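Local coordinates for toll-like receptor 13 (Mus musculus, PDB 4Z0C), which recognises single-stranded RNA from bacterial 23S rRNA through its leucine-rich-repeat ectodomain and signals through MYD88 and TRAF6 to activate NF-kappa-B, at residues L181-F186 and L204-A209; K215-V220 and S234-K239; V285-V290 and L310-D315; S382-P387 and E404-A409. All coordinates share one frame; numbering follows the deposited sequence.

Contact 1. Residues L181-F186 and L204-A209; sequences LTHLSF and LTNLSA. With NAG (2-acetamido-2-deoxy-beta-D-glucopyranose), chain N.
Leu-181, Leu-184, Leu-204 and Leu-207 form part of the apolar side of two successive leucine-rich repeats, each with CG anti to its backbone N. Neighbours across the strands therefore lie side by side and point the same way. CD1 of Leu-204 reaches both CG of Leu-181 and CB of Leu-184, each at 3.9 Å. The Phe-186 ring crosses Leu-207 obliquely, meeting its CD1 with an edge (CD2 to CD1, 4.1 Å). Beside this layer, strands 183-185 and 206-208 run parallel and are laced by backbone bonds from Leu-184 N to Asn-206 O, Ser-208 N to Leu-184 O and, shortest and straightest, Phe-186 N to Ser-208 O (2.7 Å, 168°). At the start of the ladder Thr-182 O is gripped by two amides: Thr-205 N comes in on a lone pair at 2.8 Å, Asn-206 N nearly along the C=O axis at 3.0 Å. On the polar face the His-183 ring stacks on the Asn-206 amide, planes 12° apart, with OD1 over the ring 3.5 Å from NE2. ND1 donates to Thr-182 OG1 at 2.8 Å, almost exactly in the ring plane, which fixes the ring's rotation. Asn-206 ND2 is covalently bonded to C1 of an N-acetylglucosamine, whose N2 lies at the imidazole edge. Strand 160-162 flanks the pair next to 183-185, and strand 230-232 continues the parallel array beyond 206-208.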
# COMPACT_ATOMS: atom_id res chain seq x y z
N LEU A 181 -46.12 -20.37 12.62
CA LEU A 181 -44.88 -20.54 11.83
C LEU A 181 -44.95 -20.03 10.39
O LEU A 181 -45.77 -20.50 9.60
CB LEU A 181 -44.48 -22.02 11.79
CG LEU A 181 -42.99 -22.23 11.54
CD1 LEU A 181 -42.20 -21.62 12.68
CD2 LEU A 181 -42.66 -23.70 11.39
N THR A 182 -44.06 -19.11 10.04
CA THR A 182 -44.01 -18.56 8.68
C THR A 182 -42.78 -19.03 7.91
O THR A 182 -42.85 -19.25 6.69
CB THR A 182 -44.02 -17.02 8.69
OG1 THR A 182 -42.91 -16.54 9.46
CG2 THR A 182 -45.29 -16.50 9.31
N HIS A 183 -41.67 -19.19 8.61
CA HIS A 183 -40.41 -19.60 8.00
C HIS A 183 -39.83 -20.84 8.65
O HIS A 183 -39.68 -20.90 9.88
CB HIS A 183 -39.36 -18.48 8.11
CG HIS A 183 -39.69 -17.25 7.33
ND1 HIS A 183 -40.82 -16.50 7.57
CD2 HIS A 183 -39.04 -16.64 6.31
CE1 HIS A 183 -40.86 -15.48 6.73
NE2 HIS A 183 -39.79 -15.54 5.96
N LEU A 184 -39.45 -21.80 7.82
CA LEU A 184 -38.86 -23.03 8.33
C LEU A 184 -37.73 -23.46 7.41
O LEU A 184 -37.87 -23.44 6.19
CB LEU A 184 -39.94 -24.11 8.42
CG LEU A 184 -39.52 -25.52 8.85
CD1 LEU A 184 -39.04 -25.53 10.29
CD2 LEU A 184 -40.68 -26.49 8.63
N SER A 185 -36.60 -23.85 7.98
CA SER A 185 -35.49 -24.26 7.16
C SER A 185 -34.84 -25.56 7.60
O SER A 185 -34.47 -25.72 8.76
CB SER A 185 -34.43 -23.14 7.11
OG SER A 185 -33.30 -23.58 6.38
N PHE A 186 -34.69 -26.49 6.65
CA PHE A 186 -33.92 -27.73 6.86
C PHE A 186 -32.63 -27.74 6.04
O PHE A 186 -32.08 -28.81 5.76
CB PHE A 186 -34.75 -28.96 6.47
CG PHE A 186 -35.96 -29.17 7.32
CD1 PHE A 186 -35.85 -29.82 8.55
CD2 PHE A 186 -37.20 -28.71 6.91
CE1 PHE A 186 -36.97 -30.01 9.35
CE2 PHE A 186 -38.31 -28.89 7.70
CZ PHE A 186 -38.19 -29.54 8.93
N LEU A 204 -47.27 -21.19 6.94
CA LEU A 204 -45.91 -21.26 6.40
C LEU A 204 -45.82 -20.63 5.01
O LEU A 204 -46.54 -21.02 4.08
CB LEU A 204 -45.42 -22.72 6.37
CG LEU A 204 -43.89 -22.80 6.36
CD1 LEU A 204 -43.37 -22.32 7.69
CD2 LEU A 204 -43.39 -24.20 6.11
N THR A 205 -44.91 -19.67 4.86
CA THR A 205 -44.70 -19.02 3.55
C THR A 205 -43.37 -19.39 2.92
O THR A 205 -43.22 -19.33 1.71
CB THR A 205 -44.78 -17.51 3.66
OG1 THR A 205 -43.93 -17.09 4.73
CG2 THR A 205 -46.18 -17.06 4.02
N ASN A 206 -42.40 -19.75 3.75
CA ASN A 206 -41.05 -20.02 3.30
C ASN A 206 -40.56 -21.35 3.85
O ASN A 206 -40.47 -21.54 5.06
CB ASN A 206 -40.07 -18.90 3.76
CG ASN A 206 -40.28 -17.57 3.02
OD1 ASN A 206 -41.34 -16.94 3.13
ND2 ASN A 206 -39.25 -17.13 2.27
N LEU A 207 -40.22 -22.27 2.95
CA LEU A 207 -39.65 -23.55 3.34
C LEU A 207 -38.37 -23.79 2.59
O LEU A 207 -38.31 -23.60 1.37
CB LEU A 207 -40.61 -24.69 3.03
CG LEU A 207 -40.04 -26.10 3.23
CD1 LEU A 207 -39.72 -26.39 4.69
CD2 LEU A 207 -40.96 -27.19 2.61
N SER A 208 -37.34 -24.22 3.30
CA SER A 208 -36.12 -24.64 2.63
C SER A 208 -35.75 -26.06 2.98
O SER A 208 -35.77 -26.43 4.15
CB SER A 208 -34.95 -23.69 2.95
OG SER A 208 -33.78 -24.20 2.34
N ALA A 209 -35.42 -26.85 1.97
CA ALA A 209 -34.89 -28.18 2.21
C ALA A 209 -33.62 -28.33 1.39
O ALA A 209 -33.21 -29.43 1.05
CB ALA A 209 -35.91 -29.27 1.83
C1 NAG N . -39.49 -15.79 1.74
C2 NAG N . -38.13 -15.07 1.70
C3 NAG N . -38.23 -13.72 1.02
C4 NAG N . -38.84 -13.87 -0.36
C5 NAG N . -40.19 -14.54 -0.23
C6 NAG N . -40.78 -14.71 -1.63
C7 NAG N . -36.60 -15.55 3.51
C8 NAG N . -35.92 -15.00 4.74
N2 NAG N . -37.61 -14.84 3.03
O3 NAG N . -36.95 -13.15 0.96
O4 NAG N . -39.01 -12.61 -0.98
O5 NAG N . -40.09 -15.80 0.45
O6 NAG N . -42.09 -15.22 -1.55
O7 NAG N . -36.23 -16.61 2.99

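Contact 2. Residues K215-V220 and S234-K239; sequences KVIQNV and SGTVIK
Val-237 O is held by one nearly straight hydrogen bond, from Ile-217 N at 2.9 Å and 170°, and by a weaker CA-H contact from Val-216 CA at 3.4 Å. The return bond runs from Lys-239 N to Ile-217 O at 3.0 Å, with the donor above the carbonyl plane. These two bonds make a single bridge between Ile-217 and Ile-238, linking loops of two consecutive leucine-rich repeats. Around it the side chains meet in pairs. CD1 of Ile-217 touches CG2 of Thr-236 obliquely at 4.0 Å, while Thr-236 OG1 turns to Ala-209 O. Ile-238, with CG1 anti to its backbone N, sends CD1 to CG2 of Val-220 at 4.0 Å, the two side chains crossing at about a right angle. Toward solvent, Lys-239 is extended throughout, and its CD lies 3.7 Å from CG of Gln-218, methylene against methylene. An inverse gamma turn centred on Asn-219 joins Gln-218 to Val-220 and so turns the chain between these two contacts. Residues 215-220 lead from strand 206-208 into strand 220-221; residues 234-239 leave strand 230-232 on the way to strand 253-255.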
# COMPACT_ATOMS: atom_id res chain seq x y z
N LYS A 215 -28.84 -39.25 -1.28
CA LYS A 215 -30.06 -40.02 -1.57
C LYS A 215 -31.21 -39.19 -2.14
O LYS A 215 -31.58 -38.14 -1.58
CB LYS A 215 -30.53 -40.79 -0.34
CG LYS A 215 -29.74 -42.08 -0.10
CD LYS A 215 -30.64 -43.31 -0.05
CE LYS A 215 -31.08 -43.75 -1.45
NZ LYS A 215 -31.89 -45.01 -1.46
N VAL A 216 -31.74 -39.65 -3.27
CA VAL A 216 -32.84 -38.96 -3.95
C VAL A 216 -34.16 -39.04 -3.17
O VAL A 216 -34.56 -40.11 -2.70
CB VAL A 216 -33.02 -39.48 -5.40
CG1 VAL A 216 -33.17 -40.99 -5.41
CG2 VAL A 216 -34.20 -38.79 -6.07
N ILE A 217 -34.82 -37.90 -3.03
CA ILE A 217 -36.08 -37.80 -2.30
C ILE A 217 -37.26 -37.97 -3.24
O ILE A 217 -37.42 -37.20 -4.19
CB ILE A 217 -36.21 -36.42 -1.61
CG1 ILE A 217 -35.15 -36.27 -0.52
CG2 ILE A 217 -37.59 -36.28 -1.01
CD1 ILE A 217 -35.13 -34.88 0.15
N GLN A 218 -38.08 -38.98 -2.96
CA GLN A 218 -39.26 -39.32 -3.76
C GLN A 218 -40.54 -39.09 -2.98
O GLN A 218 -41.60 -38.79 -3.54
CB GLN A 218 -39.20 -40.79 -4.16
CG GLN A 218 -38.41 -41.08 -5.39
CD GLN A 218 -38.04 -42.55 -5.50
OE1 GLN A 218 -37.15 -43.03 -4.79
NE2 GLN A 218 -38.76 -43.28 -6.34
N ASN A 219 -40.43 -39.28 -1.67
CA ASN A 219 -41.55 -39.18 -0.75
C ASN A 219 -41.87 -37.72 -0.41
O ASN A 219 -41.37 -37.19 0.57
CB ASN A 219 -41.16 -39.93 0.53
CG ASN A 219 -42.28 -40.73 1.11
OD1 ASN A 219 -43.46 -40.48 0.84
ND2 ASN A 219 -41.93 -41.72 1.92
N VAL A 220 -42.72 -37.08 -1.21
CA VAL A 220 -42.97 -35.65 -1.05
C VAL A 220 -44.45 -35.35 -0.86
O VAL A 220 -45.27 -35.78 -1.66
CB VAL A 220 -42.51 -34.85 -2.27
CG1 VAL A 220 -42.71 -33.37 -2.03
CG2 VAL A 220 -41.05 -35.15 -2.59
N SER A 234 -32.64 -25.96 -3.69
CA SER A 234 -31.28 -25.77 -4.23
C SER A 234 -30.30 -26.80 -3.68
O SER A 234 -30.08 -26.89 -2.47
CB SER A 234 -30.78 -24.35 -3.92
OG SER A 234 -29.49 -24.12 -4.47
N GLY A 235 -29.70 -27.59 -4.58
CA GLY A 235 -28.73 -28.59 -4.17
C GLY A 235 -29.35 -29.84 -3.58
O GLY A 235 -28.67 -30.70 -3.02
N THR A 236 -30.67 -29.94 -3.70
CA THR A 236 -31.39 -31.09 -3.16
C THR A 236 -31.80 -32.02 -4.29
O THR A 236 -32.47 -31.60 -5.24
CB THR A 236 -32.65 -30.66 -2.43
OG1 THR A 236 -32.29 -29.82 -1.32
CG2 THR A 236 -33.41 -31.88 -1.92
N VAL A 237 -31.40 -33.28 -4.19
CA VAL A 237 -31.74 -34.23 -5.23
C VAL A 237 -33.16 -34.74 -5.02
O VAL A 237 -33.41 -35.59 -4.16
CB VAL A 237 -30.76 -35.41 -5.26
CG1 VAL A 237 -30.68 -35.99 -6.68
CG2 VAL A 237 -29.38 -34.95 -4.83
N ILE A 238 -34.09 -34.24 -5.82
CA ILE A 238 -35.49 -34.56 -5.65
C ILE A 238 -36.12 -35.01 -6.96
O ILE A 238 -35.95 -34.38 -8.00
CB ILE A 238 -36.25 -33.34 -5.10
CG1 ILE A 238 -37.73 -33.66 -4.92
CG2 ILE A 238 -36.08 -32.13 -6.01
CD1 ILE A 238 -38.48 -32.55 -4.24
N LYS A 239 -36.82 -36.14 -6.93
CA LYS A 239 -37.54 -36.61 -8.10
C LYS A 239 -38.70 -35.65 -8.37
O LYS A 239 -39.76 -35.76 -7.75
CB LYS A 239 -38.05 -38.04 -7.88
CG LYS A 239 -38.82 -38.63 -9.05
CD LYS A 239 -39.11 -40.11 -8.86
CE LYS A 239 -40.20 -40.61 -9.81
NZ LYS A 239 -40.55 -42.03 -9.56

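Contact 3. Residues V285-V290 and L310-D315; sequences VFQKNV and LGQNSD. With NAG (2-acetamido-2-deoxy-beta-D-glucopyranose), chain O.
The loops that leave the strands of leucine-rich repeats 11 and 12 stack here, one upon the other, with the Asn-313 side chain as the chief link. Its ND2 donates to Phe-286 O at 3.0 Å, almost in the amide plane, and also to Leu-310 O in its own loop. Its OD1 takes Val-290 N at 2.8 Å, nearly along the C=O axis (C=O...N angle 175°), and a weak bond from Thr-291 N. Both ends of the amide are thus engaged, which fixes its flip. Asn-313 occupies the asparagine position of the LxxLxLxxNxL repeat, and its bonds to the carbonyls of its own and the preceding coil form one rung of the asparagine ladder of this fold. A type II turn from Leu-310 to Asn-313 presents Gly-311 O to Lys-288 N at 3.2 Å. Lys-288 and Gln-312 run side by side, CE lying 3.3 Å from OE1. On the apolar side CG1 of Val-290 sits 3.2 Å above the centre of the Phe-286 ring, while CD2 of Leu-310 meets the ring edge in plane. Asn-289 is the predicted attachment site of the N-acetylglucosamine, but as modelled ND2 lies 2.9 Å from C1, too long for a covalent bond, and donates to O5 (3.0 Å) and Leu-261 O. A water donates to Asn-289 OD1 at 2.6 Å and accepts from Asp-315 N, joining the loops beside the sugar.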
# COMPACT_ATOMS: atom_id res chain seq x y z
N VAL A 285 -35.04 -19.38 -9.38
CA VAL A 285 -33.60 -19.46 -9.24
C VAL A 285 -33.12 -20.80 -9.81
O VAL A 285 -33.50 -21.88 -9.33
CB VAL A 285 -33.16 -19.21 -7.78
CG1 VAL A 285 -31.64 -19.22 -7.65
CG2 VAL A 285 -33.69 -17.85 -7.32
N PHE A 286 -32.27 -20.73 -10.82
CA PHE A 286 -32.04 -21.84 -11.73
C PHE A 286 -30.54 -21.94 -12.06
O PHE A 286 -30.11 -21.62 -13.17
CB PHE A 286 -32.86 -21.59 -13.00
CG PHE A 286 -33.43 -22.83 -13.63
CD1 PHE A 286 -34.07 -23.79 -12.86
CD2 PHE A 286 -33.36 -23.02 -15.01
CE1 PHE A 286 -34.60 -24.93 -13.44
CE2 PHE A 286 -33.89 -24.15 -15.60
CZ PHE A 286 -34.51 -25.11 -14.81
N GLN A 287 -29.76 -22.41 -11.09
CA GLN A 287 -28.31 -22.28 -11.09
C GLN A 287 -27.47 -23.56 -11.15
O GLN A 287 -27.92 -24.64 -10.80
CB GLN A 287 -27.86 -21.51 -9.85
CG GLN A 287 -28.36 -20.10 -9.77
CD GLN A 287 -27.69 -19.36 -8.63
OE1 GLN A 287 -27.17 -19.98 -7.70
NE2 GLN A 287 -27.64 -18.04 -8.72
N LYS A 288 -26.21 -23.37 -11.55
CA LYS A 288 -25.19 -24.42 -11.51
C LYS A 288 -25.38 -25.53 -12.55
O LYS A 288 -25.50 -26.70 -12.22
CB LYS A 288 -24.97 -24.98 -10.09
CG LYS A 288 -24.29 -23.99 -9.14
CD LYS A 288 -23.92 -24.61 -7.79
CE LYS A 288 -23.68 -23.54 -6.72
NZ LYS A 288 -23.46 -24.12 -5.35
N ASN A 289 -25.39 -25.12 -13.81
CA ASN A 289 -25.31 -26.07 -14.91
C ASN A 289 -26.59 -26.89 -15.00
O ASN A 289 -26.59 -28.10 -15.23
CB ASN A 289 -24.09 -26.96 -14.74
CG ASN A 289 -23.84 -27.85 -15.91
OD1 ASN A 289 -24.06 -27.47 -17.07
ND2 ASN A 289 -23.42 -29.07 -15.62
N VAL A 290 -27.68 -26.17 -14.83
CA VAL A 290 -28.98 -26.78 -14.78
C VAL A 290 -29.61 -26.73 -16.20
O VAL A 290 -30.48 -27.52 -16.53
CB VAL A 290 -29.81 -26.08 -13.66
CG1 VAL A 290 -31.05 -25.42 -14.21
CG2 VAL A 290 -30.14 -27.06 -12.57
N LEU A 310 -30.00 -17.18 -13.53
CA LEU A 310 -29.32 -18.25 -14.26
C LEU A 310 -27.84 -18.34 -13.95
O LEU A 310 -27.07 -18.86 -14.75
CB LEU A 310 -29.54 -18.09 -15.76
CG LEU A 310 -30.93 -18.48 -16.29
CD1 LEU A 310 -31.11 -18.05 -17.75
CD2 LEU A 310 -31.14 -19.97 -16.12
N GLY A 311 -27.44 -17.83 -12.79
CA GLY A 311 -26.03 -17.83 -12.41
C GLY A 311 -25.37 -19.20 -12.37
O GLY A 311 -26.00 -20.18 -12.00
N GLN A 312 -24.10 -19.23 -12.75
CA GLN A 312 -23.28 -20.45 -12.72
C GLN A 312 -23.72 -21.53 -13.72
O GLN A 312 -23.49 -22.72 -13.49
CB GLN A 312 -23.20 -21.04 -11.31
CG GLN A 312 -22.47 -20.16 -10.29
CD GLN A 312 -22.38 -20.81 -8.93
OE1 GLN A 312 -23.24 -20.61 -8.08
NE2 GLN A 312 -21.37 -21.64 -8.74
N ASN A 313 -24.37 -21.13 -14.81
CA ASN A 313 -24.63 -22.07 -15.90
C ASN A 313 -23.49 -22.10 -16.90
O ASN A 313 -23.46 -21.33 -17.88
CB ASN A 313 -25.98 -21.78 -16.56
CG ASN A 313 -27.14 -22.29 -15.71
OD1 ASN A 313 -27.27 -23.49 -15.50
ND2 ASN A 313 -27.96 -21.37 -15.19
N SER A 314 -22.56 -23.01 -16.64
CA SER A 314 -21.29 -23.07 -17.34
C SER A 314 -21.39 -23.31 -18.86
O SER A 314 -20.45 -23.03 -19.60
CB SER A 314 -20.39 -24.12 -16.68
OG SER A 314 -21.12 -25.30 -16.37
N ASP A 315 -22.53 -23.82 -19.32
CA ASP A 315 -22.72 -24.06 -20.75
C ASP A 315 -23.25 -22.84 -21.51
O ASP A 315 -23.49 -22.91 -22.72
CB ASP A 315 -23.63 -25.26 -21.00
CG ASP A 315 -22.92 -26.58 -20.82
OD1 ASP A 315 -21.67 -26.59 -20.78
OD2 ASP A 315 -23.60 -27.62 -20.71
C1 NAG O . -22.73 -29.83 -18.35
C2 NAG O . -21.56 -30.40 -17.58
C3 NAG O . -21.03 -31.51 -18.47
C4 NAG O . -22.16 -32.54 -18.71
C5 NAG O . -23.57 -31.91 -18.87
C6 NAG O . -24.70 -32.86 -18.50
C7 NAG O . -19.93 -29.30 -16.14
C8 NAG O . -19.16 -28.04 -15.89
N2 NAG O . -20.60 -29.35 -17.28
O3 NAG O . -19.90 -32.09 -17.86
O4 NAG O . -21.86 -33.30 -19.87
O5 NAG O . -23.77 -30.73 -18.09
O6 NAG O . -25.92 -32.16 -18.62
O7 NAG O . -19.91 -30.20 -15.31
O HOH W 1 -24.90 -25.14 -17.96

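Contact 4. Residues S382-P387 and E404-A409; sequences SLSRNP and ELNLAA
Backbone hydrogen bonds set the spacing: Leu-383 N meets Asn-406 O at 2.7 Å, straight (169°) and nearly along the C=O axis, and Arg-385 N reaches Ala-408 O at 3.1 Å. The first belongs to the parallel bridge of Ser-382 with Asn-406; the second joins the loops beyond it. Among polar side chains, Ser-384 OG adds a weak bond to Ala-408 O, so this carbonyl is approached twice. Asn-406 OD1 accepts from Ala-408 N at 3.1 Å, closing an Asx turn; with CG anti to the backbone N (chi1 -174°), the amide is brought beside Ser-384 OG. The segments belong to consecutive leucine-rich repeats, 15 and 16, and Asn-386 takes the asparagine position of its repeat: ND2 donates to Leu-383 O at 2.7 Å and to Leu-359 O of the coil before, a rung of the asparagine ladder. Apolar contact comes from Leu-383 and Leu-407, side by side in the repeat core, CD1 to CD2 at 3.8 Å. Last is a guanidinium contact: CB of Ala-409 sits 3.7 Å above one face of the Arg-385 group, offset toward its rim. The bound RNA passes about 7 Å away, nearest atom to nearest atom.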
# COMPACT_ATOMS: atom_id res chain seq x y z
N SER A 382 -24.69 -4.63 -14.01
CA SER A 382 -23.39 -4.98 -13.46
C SER A 382 -22.53 -5.78 -14.44
O SER A 382 -22.97 -6.80 -14.97
CB SER A 382 -23.54 -5.73 -12.15
OG SER A 382 -22.31 -6.35 -11.81
N LEU A 383 -21.29 -5.33 -14.64
CA LEU A 383 -20.34 -6.04 -15.49
C LEU A 383 -19.09 -6.42 -14.69
O LEU A 383 -18.08 -6.80 -15.29
CB LEU A 383 -19.92 -5.17 -16.69
CG LEU A 383 -21.08 -4.65 -17.55
CD1 LEU A 383 -20.66 -3.68 -18.63
CD2 LEU A 383 -21.76 -5.81 -18.17
N SER A 384 -19.15 -6.27 -13.36
CA SER A 384 -18.00 -6.52 -12.48
C SER A 384 -17.30 -7.82 -12.76
O SER A 384 -17.95 -8.81 -13.07
CB SER A 384 -18.39 -6.52 -11.00
OG SER A 384 -18.61 -5.21 -10.59
N ARG A 385 -15.98 -7.81 -12.62
CA ARG A 385 -15.17 -9.02 -12.77
C ARG A 385 -15.29 -9.62 -14.15
O ARG A 385 -15.27 -10.84 -14.31
CB ARG A 385 -15.52 -10.08 -11.72
CG ARG A 385 -15.38 -9.58 -10.32
CD ARG A 385 -15.00 -10.67 -9.33
NE ARG A 385 -14.75 -10.05 -8.03
CZ ARG A 385 -13.55 -9.68 -7.59
NH1 ARG A 385 -12.47 -9.88 -8.34
NH2 ARG A 385 -13.42 -9.12 -6.40
N ASN A 386 -15.39 -8.76 -15.15
CA ASN A 386 -15.14 -9.19 -16.52
C ASN A 386 -13.77 -8.69 -16.97
O ASN A 386 -13.35 -7.61 -16.57
CB ASN A 386 -16.26 -8.73 -17.47
CG ASN A 386 -17.53 -9.59 -17.34
OD1 ASN A 386 -17.58 -10.72 -17.81
ND2 ASN A 386 -18.57 -9.04 -16.69
N PRO A 387 -13.06 -9.50 -17.77
CA PRO A 387 -11.74 -9.11 -18.27
C PRO A 387 -11.85 -8.06 -19.37
O PRO A 387 -11.36 -8.28 -20.47
CB PRO A 387 -11.18 -10.42 -18.83
CG PRO A 387 -12.41 -11.20 -19.25
CD PRO A 387 -13.45 -10.85 -18.21
N GLU A 404 -27.64 2.99 -12.06
CA GLU A 404 -26.45 2.42 -11.43
C GLU A 404 -25.67 1.49 -12.36
O GLU A 404 -26.23 0.52 -12.88
CB GLU A 404 -26.82 1.68 -10.14
CG GLU A 404 -25.62 0.97 -9.54
CD GLU A 404 -25.82 0.50 -8.11
OE1 GLU A 404 -24.97 -0.28 -7.63
OE2 GLU A 404 -26.81 0.93 -7.46
N LEU A 405 -24.38 1.77 -12.53
CA LEU A 405 -23.49 0.94 -13.35
C LEU A 405 -22.35 0.41 -12.49
O LEU A 405 -21.60 1.18 -11.88
CB LEU A 405 -22.96 1.73 -14.55
CG LEU A 405 -21.95 1.07 -15.52
CD1 LEU A 405 -22.53 -0.21 -16.19
CD2 LEU A 405 -21.45 2.04 -16.59
N ASN A 406 -22.23 -0.91 -12.40
CA ASN A 406 -21.14 -1.52 -11.64
C ASN A 406 -20.12 -2.19 -12.56
O ASN A 406 -20.41 -3.21 -13.21
CB ASN A 406 -21.70 -2.53 -10.63
CG ASN A 406 -20.62 -3.08 -9.70
OD1 ASN A 406 -19.49 -2.59 -9.67
ND2 ASN A 406 -20.97 -4.12 -8.95
N LEU A 407 -18.92 -1.60 -12.58
CA LEU A 407 -17.79 -2.05 -13.39
C LEU A 407 -16.59 -2.38 -12.50
O LEU A 407 -15.47 -2.38 -12.96
CB LEU A 407 -17.40 -0.93 -14.36
CG LEU A 407 -18.36 -0.70 -15.52
CD1 LEU A 407 -18.07 0.62 -16.17
CD2 LEU A 407 -18.14 -1.81 -16.54
N ALA A 408 -16.84 -2.68 -11.24
CA ALA A 408 -15.77 -2.96 -10.29
C ALA A 408 -14.98 -4.22 -10.64
O ALA A 408 -15.55 -5.20 -11.10
CB ALA A 408 -16.32 -3.07 -8.88
N ALA A 409 -13.67 -4.17 -10.42
CA ALA A 409 -12.78 -5.31 -10.59
C ALA A 409 -12.75 -5.87 -12.00
O ALA A 409 -12.38 -7.02 -12.22
CB ALA A 409 -13.07 -6.40 -9.57

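From the N terminus the four contacts follow in series, each closing before the next opens, with no nesting or crossing. Each joins one coil of the leucine-rich-repeat solenoid to its successor: contact 1 closes repeat 7 onto 8, contact 2 repeat 8 onto 9, contact 3 repeat 11 onto 12 and contact 4 repeat 15 onto 16. Contacts 1 and 4 involve the parallel strands themselves, whereas contacts 2 and 3 tie loops beyond them. Contacts 1 and 2 touch through Ala-209 O and Thr-236 OG1, a probable hydrogen bond of 2.6 Å. Contacts 3 and 4 stand about 20 Å apart, centre to centre, farther along the solenoid.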